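Local coordinates for endoglucanase (Clostridium thermocellum, PDB 2YIK), which probably hydrolyses internal beta-1,4-glucosidic bonds of cellulose, as a family 9 glycoside hydrolase, at residues Lys211-Thr216 / Val262-Asp267; Asn85-Asp90 / Arg205-Thr210; Leu44-Phe49 / Gln522-Met527. All blocks are in the same frame, centred on the assembly; numbering follows the deposited sequence.

Contact 1: residues Lys211-Thr216 / Val262-Asp267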
# COMPACT_ATOMS: atom_id res chain seq x y z
N LYS A 211 -13.85 5.42 19.25
CA LYS A 211 -13.08 5.27 20.48
C LYS A 211 -13.65 4.11 21.32
O LYS A 211 -13.03 3.69 22.29
CB LYS A 211 -13.12 6.55 21.30
CG LYS A 211 -14.41 6.76 22.10
CD LYS A 211 -14.50 8.17 22.65
CE LYS A 211 -13.36 8.48 23.60
NZ LYS A 211 -13.64 8.01 25.00
N GLU A 212 -14.82 3.61 20.93
CA GLU A 212 -15.47 2.54 21.67
C GLU A 212 -14.87 1.14 21.48
O GLU A 212 -15.15 0.24 22.27
CB GLU A 212 -16.97 2.55 21.35
CG GLU A 212 -17.59 3.91 21.69
CD GLU A 212 -19.10 3.94 21.59
OE1 GLU A 212 -19.70 3.00 21.03
OE2 GLU A 212 -19.70 4.93 22.08
N LYS A 213 -14.03 0.97 20.47
CA LYS A 213 -13.38 -0.31 20.23
C LYS A 213 -12.07 -0.02 19.49
O LYS A 213 -12.04 0.80 18.58
CB LYS A 213 -14.27 -1.24 19.39
CG LYS A 213 -13.93 -2.72 19.54
CD LYS A 213 -14.97 -3.62 18.85
CE LYS A 213 -14.71 -5.11 19.12
NZ LYS A 213 -15.64 -6.00 18.35
N PRO A 214 -10.97 -0.69 19.87
CA PRO A 214 -9.66 -0.47 19.24
C PRO A 214 -9.63 -0.71 17.73
O PRO A 214 -10.33 -1.59 17.21
CB PRO A 214 -8.74 -1.43 19.98
CG PRO A 214 -9.39 -1.57 21.34
CD PRO A 214 -10.85 -1.69 20.96
N GLY A 215 -8.81 0.08 17.05
CA GLY A 215 -8.65 -0.05 15.62
C GLY A 215 -7.27 0.49 15.29
O GLY A 215 -7.02 0.98 14.20
N THR A 216 -6.39 0.37 16.28
CA THR A 216 -5.02 0.85 16.20
C THR A 216 -4.24 0.54 14.94
O THR A 216 -3.56 1.40 14.39
CB THR A 216 -4.23 0.34 17.41
OG1 THR A 216 -5.07 0.39 18.56
CG2 THR A 216 -2.99 1.21 17.65
N VAL A 262 -6.38 -4.55 17.29
CA VAL A 262 -6.55 -4.52 15.84
C VAL A 262 -8.03 -4.57 15.52
O VAL A 262 -8.83 -5.06 16.31
CB VAL A 262 -5.83 -5.71 15.15
CG1 VAL A 262 -4.34 -5.69 15.48
CG2 VAL A 262 -6.45 -7.04 15.59
N VAL A 263 -8.41 -4.05 14.36
CA VAL A 263 -9.81 -4.11 13.96
C VAL A 263 -10.13 -5.60 13.81
O VAL A 263 -9.38 -6.35 13.17
CB VAL A 263 -10.04 -3.35 12.64
CG1 VAL A 263 -11.43 -3.66 12.09
CG2 VAL A 263 -9.91 -1.84 12.88
N GLN A 264 -11.22 -6.03 14.43
CA GLN A 264 -11.64 -7.44 14.41
C GLN A 264 -12.37 -7.84 13.14
O GLN A 264 -13.00 -7.01 12.48
CB GLN A 264 -12.51 -7.74 15.63
CG GLN A 264 -11.81 -7.53 16.96
CD GLN A 264 -10.68 -8.52 17.18
OE1 GLN A 264 -10.91 -9.73 17.26
NE2 GLN A 264 -9.45 -8.01 17.26
N GLY A 265 -12.29 -9.13 12.81
CA GLY A 265 -12.94 -9.64 11.62
C GLY A 265 -14.42 -9.30 11.51
O GLY A 265 -14.89 -8.91 10.44
N GLU A 266 -15.15 -9.45 12.61
CA GLU A 266 -16.59 -9.17 12.62
C GLU A 266 -16.89 -7.69 12.42
O GLU A 266 -18.03 -7.32 12.12
CB GLU A 266 -17.19 -9.60 13.96
CG GLU A 266 -16.52 -8.92 15.14
CD GLU A 266 -17.17 -9.25 16.47
OE1 GLU A 266 -18.15 -10.04 16.47
OE2 GLU A 266 -16.72 -8.72 17.51
N ASP A 267 -15.89 -6.84 12.59
CA ASP A 267 -16.12 -5.41 12.43
C ASP A 267 -15.67 -4.94 11.07
O ASP A 267 -15.27 -3.78 10.87
CB ASP A 267 -15.43 -4.63 13.54
CG ASP A 267 -15.91 -5.07 14.92
OD1 ASP A 267 -17.12 -5.34 15.07
OD2 ASP A 267 -15.09 -5.15 15.86
O HOH W 1 -10.86 -4.03 17.89
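The ammonium group of K213 is gripped by two carboxylates from the opposite segment: NZ lies 2.7 Å from OD2 of D267 and 3.0 Å from OE2 of E266. K213 and D267 meet tip to tip, and the shorter bond uses the syn lone pair of OD2, on the side of the other carboxylate oxygen. E266 instead crosses the lysine at about a right angle. Chi1 of 57° sets its CG between the backbone N and the carbonyl carbon; the extended chain beyond carries OE2 to the lysine. The lysine chain is likewise extended beyond CG, and its terminal methylene also touches the aspartate, CE to D267 OD2 being 3.3 Å. Two acids around one amine form a salt-bridge network, in which the positive charge probably offsets the repulsion between the carboxylates. K213 and E266 lie at the exposed end of the contact.

Between the backbones, a water donates to two carbonyl oxygens, 2.6 Å from P214 O and 2.8 Å from V262 O, and thereby ties the two segments together. V262 O is also reached by NE2 of Q264 at 3.2 Å, from above the carbonyl plane. At the buried end G215 and V263 pack closely: the CG2 methyl of V263 lies 3.5 Å from CA of G215.

G215 is the N-cap residue of helix 216-233, so the loop 262-267, which follows helix 238-257, packs beside the start of that helix. D217 on its first turn accepts from the backbone N of V263, the side chain of T216 bonds to the backbone N of G261, and I218 packs against V263.

Contact 2: residues Asn85-Asp90 / Arg205-Thr210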
# COMPACT_ATOMS: atom_id res chain seq x y z
N ASN A 85 -26.67 0.78 7.97
CA ASN A 85 -25.84 1.12 6.83
C ASN A 85 -24.40 1.39 7.25
O ASN A 85 -23.50 1.42 6.42
CB ASN A 85 -26.42 2.31 6.06
CG ASN A 85 -27.66 1.94 5.26
OD1 ASN A 85 -28.79 2.23 5.66
ND2 ASN A 85 -27.44 1.27 4.13
N THR A 86 -24.19 1.60 8.55
CA THR A 86 -22.84 1.78 9.09
C THR A 86 -22.81 0.82 10.27
O THR A 86 -23.84 0.23 10.61
CB THR A 86 -22.58 3.21 9.62
OG1 THR A 86 -23.19 3.37 10.91
CG2 THR A 86 -23.12 4.26 8.66
N ASN A 87 -21.65 0.66 10.89
CA ASN A 87 -21.57 -0.24 12.03
C ASN A 87 -21.37 0.52 13.33
O ASN A 87 -20.84 -0.02 14.31
CB ASN A 87 -20.46 -1.27 11.83
CG ASN A 87 -19.09 -0.69 12.01
OD1 ASN A 87 -18.84 0.48 11.69
ND2 ASN A 87 -18.17 -1.51 12.51
N MET A 88 -21.76 1.80 13.34
CA MET A 88 -21.67 2.61 14.55
C MET A 88 -23.00 2.38 15.27
O MET A 88 -24.02 2.14 14.62
CB MET A 88 -21.51 4.09 14.22
CG MET A 88 -20.12 4.46 13.69
SD MET A 88 -20.02 6.20 13.23
CE MET A 88 -20.75 6.15 11.57
N SER A 89 -22.99 2.43 16.59
CA SER A 89 -24.19 2.22 17.40
C SER A 89 -25.16 3.40 17.30
O SER A 89 -24.77 4.50 16.91
CB SER A 89 -23.81 2.01 18.87
OG SER A 89 -23.31 3.21 19.45
N ASP A 90 -26.42 3.16 17.67
CA ASP A 90 -27.44 4.21 17.66
C ASP A 90 -27.00 5.33 18.60
O ASP A 90 -27.14 6.51 18.29
CB ASP A 90 -28.79 3.69 18.16
CG ASP A 90 -29.49 2.79 17.16
OD1 ASP A 90 -29.22 2.89 15.94
OD2 ASP A 90 -30.36 2.00 17.60
N ARG A 205 -21.94 -1.58 3.03
CA ARG A 205 -21.92 -1.04 4.38
C ARG A 205 -20.65 -0.23 4.63
O ARG A 205 -19.59 -0.53 4.07
CB ARG A 205 -22.02 -2.17 5.40
CG ARG A 205 -22.39 -1.72 6.79
CD ARG A 205 -22.56 -2.89 7.74
NE ARG A 205 -23.22 -2.48 8.97
CZ ARG A 205 -23.19 -3.15 10.11
NH1 ARG A 205 -22.51 -4.29 10.20
NH2 ARG A 205 -23.82 -2.68 11.17
N GLY A 206 -20.77 0.79 5.47
CA GLY A 206 -19.62 1.60 5.83
C GLY A 206 -19.20 1.15 7.22
O GLY A 206 -20.03 1.11 8.13
N TRP A 207 -17.94 0.78 7.39
CA TRP A 207 -17.47 0.33 8.70
C TRP A 207 -16.57 1.42 9.27
O TRP A 207 -15.67 1.93 8.59
CB TRP A 207 -16.75 -1.02 8.58
CG TRP A 207 -17.52 -2.05 7.74
CD1 TRP A 207 -17.69 -2.03 6.39
CD2 TRP A 207 -18.18 -3.24 8.21
NE1 TRP A 207 -18.41 -3.13 5.98
CE2 TRP A 207 -18.72 -3.89 7.07
CE3 TRP A 207 -18.37 -3.82 9.47
CZ2 TRP A 207 -19.44 -5.09 7.16
CZ3 TRP A 207 -19.08 -5.02 9.56
CH2 TRP A 207 -19.61 -5.64 8.41
N PHE A 208 -16.83 1.78 10.53
CA PHE A 208 -16.11 2.86 11.18
C PHE A 208 -15.39 2.50 12.46
O PHE A 208 -15.87 1.69 13.24
CB PHE A 208 -17.10 3.99 11.54
CG PHE A 208 -17.79 4.62 10.36
CD1 PHE A 208 -18.69 3.90 9.59
CD2 PHE A 208 -17.54 5.95 10.02
CE1 PHE A 208 -19.33 4.49 8.50
CE2 PHE A 208 -18.18 6.55 8.94
CZ PHE A 208 -19.08 5.81 8.18
N ILE A 209 -14.22 3.10 12.66
CA ILE A 209 -13.47 2.90 13.90
C ILE A 209 -13.90 4.07 14.78
O ILE A 209 -14.00 5.21 14.33
CB ILE A 209 -11.94 2.93 13.73
CG1 ILE A 209 -11.46 1.65 13.07
CG2 ILE A 209 -11.25 3.05 15.09
CD1 ILE A 209 -10.90 1.85 11.69
N THR A 210 -14.14 3.76 16.04
CA THR A 210 -14.62 4.70 17.03
C THR A 210 -13.78 4.50 18.30
O THR A 210 -13.06 3.51 18.41
CB THR A 210 -16.12 4.36 17.26
OG1 THR A 210 -16.93 5.27 16.50
CG2 THR A 210 -16.48 4.37 18.70
O HOH W 2 -17.89 0.87 15.11
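An Asn side chain from the loop that leads into helix 90-100 docks on strand 206-209: OD1 of N87 accepts from the backbone N of F208 at 2.7 Å, nearly straight (172°). The touching parts of the two segments run in almost the same direction, 12° apart, and G206 N donates to N85 O at 3.0 Å. R205 reaches forward beside this loop. Its CG is anti to the backbone N (chi1 -164°) and the chain is extended to NE; NH2 then binds T86 O at 3.0 Å from above the carbonyl plane, while CB of N87 lies over the centre of one guanidinium face. M88, bent at its last torsion, sets its methyl squarely on F208, CE standing 3.4 Å from the ring centroid. Its SD takes an oblique Met-aromatic position. T86 OG1 closes an ST turn by accepting from M88 N at 3.2 Å, and it also bonds to D82 O. A water bridges N87 O and F208 O. Strand 206-209 is paired antiparallel with strand 177-184 through W207 and I209, whereas M88 also packs on I93 and L100 of helix 90-100 and T86 rests on L79 of strand 79-80.

Contact 3: residues Leu44-Phe49 / Gln522-Met527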
# COMPACT_ATOMS: atom_id res chain seq x y z
N LEU A 44 7.90 0.90 -14.80
CA LEU A 44 7.42 1.88 -13.83
C LEU A 44 6.15 2.53 -14.38
O LEU A 44 5.13 2.61 -13.70
CB LEU A 44 8.49 2.97 -13.60
CG LEU A 44 8.04 4.16 -12.74
CD1 LEU A 44 7.61 3.65 -11.37
CD2 LEU A 44 9.18 5.16 -12.60
N GLN A 45 6.23 2.98 -15.63
CA GLN A 45 5.09 3.61 -16.28
C GLN A 45 3.86 2.72 -16.20
O GLN A 45 2.81 3.14 -15.71
CB GLN A 45 5.41 3.91 -17.74
CG GLN A 45 4.19 4.25 -18.58
CD GLN A 45 4.50 4.35 -20.07
OE1 GLN A 45 5.26 3.54 -20.61
NE2 GLN A 45 3.91 5.33 -20.74
N TYR A 46 4.00 1.49 -16.68
CA TYR A 46 2.89 0.55 -16.67
C TYR A 46 2.37 0.20 -15.28
O TYR A 46 1.16 0.11 -15.07
CB TYR A 46 3.30 -0.74 -17.40
CG TYR A 46 3.14 -0.70 -18.90
CD1 TYR A 46 3.65 0.36 -19.65
CD2 TYR A 46 2.49 -1.73 -19.58
CE1 TYR A 46 3.52 0.40 -21.03
CE2 TYR A 46 2.35 -1.70 -20.97
CZ TYR A 46 2.87 -0.64 -21.69
OH TYR A 46 2.76 -0.62 -23.06
N SER A 47 3.28 0.00 -14.32
CA SER A 47 2.89 -0.39 -12.97
C SER A 47 1.77 0.41 -12.32
O SER A 47 0.93 -0.16 -11.62
CB SER A 47 4.11 -0.40 -12.02
OG SER A 47 4.55 0.91 -11.70
N MET A 48 1.73 1.72 -12.54
CA MET A 48 0.70 2.55 -11.92
C MET A 48 -0.69 2.43 -12.52
O MET A 48 -1.68 2.74 -11.86
CB MET A 48 1.13 4.01 -11.89
CG MET A 48 2.25 4.26 -10.90
SD MET A 48 2.92 5.93 -10.87
CE MET A 48 4.12 5.82 -12.14
N PHE A 49 -0.77 1.96 -13.76
CA PHE A 49 -2.07 1.84 -14.41
C PHE A 49 -3.03 0.88 -13.72
O PHE A 49 -4.23 0.95 -13.95
CB PHE A 49 -1.90 1.47 -15.88
CG PHE A 49 -1.55 2.64 -16.73
CD1 PHE A 49 -2.55 3.43 -17.29
CD2 PHE A 49 -0.22 3.01 -16.91
CE1 PHE A 49 -2.22 4.58 -18.02
CE2 PHE A 49 0.11 4.14 -17.63
CZ PHE A 49 -0.89 4.93 -18.19
N GLN A 522 13.16 3.47 -22.66
CA GLN A 522 12.20 4.54 -22.91
C GLN A 522 10.79 4.14 -22.50
O GLN A 522 10.43 2.97 -22.60
CB GLN A 522 12.18 4.89 -24.40
CG GLN A 522 13.50 5.36 -24.97
CD GLN A 522 14.10 6.50 -24.17
OE1 GLN A 522 13.37 7.35 -23.63
NE2 GLN A 522 15.43 6.53 -24.09
N ILE A 523 9.99 5.10 -22.04
CA ILE A 523 8.61 4.79 -21.68
C ILE A 523 7.86 4.60 -23.00
O ILE A 523 8.36 4.95 -24.07
CB ILE A 523 7.94 5.92 -20.81
CG1 ILE A 523 7.76 7.23 -21.60
CG2 ILE A 523 8.72 6.11 -19.51
CD1 ILE A 523 8.97 7.63 -22.42
N ASP A 524 6.67 4.01 -22.91
CA ASP A 524 5.83 3.75 -24.07
C ASP A 524 5.03 5.02 -24.39
O ASP A 524 4.11 5.38 -23.67
CB ASP A 524 4.89 2.58 -23.75
CG ASP A 524 3.90 2.31 -24.86
OD1 ASP A 524 3.90 3.05 -25.86
OD2 ASP A 524 3.10 1.35 -24.72
N PRO A 525 5.36 5.70 -25.50
CA PRO A 525 4.67 6.93 -25.88
C PRO A 525 3.20 6.79 -26.28
O PRO A 525 2.48 7.79 -26.34
CB PRO A 525 5.54 7.47 -27.02
CG PRO A 525 5.94 6.22 -27.73
CD PRO A 525 6.26 5.24 -26.59
N SER A 526 2.75 5.57 -26.53
CA SER A 526 1.36 5.38 -26.93
C SER A 526 0.39 5.21 -25.76
O SER A 526 -0.82 5.09 -25.98
CB SER A 526 1.25 4.17 -27.85
OG SER A 526 1.29 2.96 -27.10
N MET A 527 0.89 5.18 -24.53
CA MET A 527 0.01 5.03 -23.36
C MET A 527 -0.66 6.34 -22.98
O MET A 527 -0.09 7.41 -23.18
CB MET A 527 0.82 4.53 -22.15
CG MET A 527 1.26 3.07 -22.23
SD MET A 527 -0.12 1.92 -22.16
CE MET A 527 -0.26 1.63 -20.34
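Q45, Y46 and F49 form the tightly packed side of this contact, where they receive D524 and M527 from the loop after helix 499-516. The amide of Q45 makes a two-bond pairing with the backbone of a single residue: OE1 accepts from D524 N at 2.7 Å, and NE2 donates to D524 O at 2.9 Å, with that oxygen close to the amide plane. Q45 reaches segment 522-527 with its CG anti to the backbone N (chi1 166°) and the chain extended beyond it. Both polar ends of the amide are thus used, and its rotation is fixed. Next to it, OH of Y46 donates to D524 OD2 at 2.6 Å on the anti lone pair, the carboxylate lying nearly coplanar with the phenol ring.

M527 closes the packed side. Its chain is bent at both chi2 and chi3, and the methyl lies between two aromatic rings: CE is 4.0 Å from the Y46 centroid and 3.7 Å from the F49 centroid, over the centre of a face in each case. SD sits obliquely to both rings as a Met-aromatic partner.

The loose side is the turn itself. P525 and S526 are exposed and do not touch 44-49, and I523 brings little more than its CB against Q45 OE1. Here D524 OD1 faces its own segment, accepting from S526 N at 2.8 Å and S526 OG at 2.9 Å from the same face of the carboxylate. One aspartate therefore shapes the turn with one oxygen and holds Y46 with the other.

The local motif is an Asx turn within a type I beta turn, by which the loop after helix 499-516 is fastened to helix 40-47 of the family 9 catalytic domain.

In the fold
Contacts 1 and 2 are neighbours, their centres 11 Å apart, and T210 runs directly into K211. They also touch through space: W207 CE3 lies 3.3 Å from D267 C, and I209 CG1 packs 3.8 Å from V263 CG2, so strand 206-209 and its continuation link the two. Contact 3 lies across the chain's centre, about 39 Å from either by centres, with nearest atoms about 26 Å from contact 1 and 24 Å from contact 2. It joins segments near the two ends of the modelled chain, while the others lie wholly between them in sequence. All three are away from the predicted active-site H451; the side chain of V262 in contact 1 is about 6 Å from a bound calcium ion.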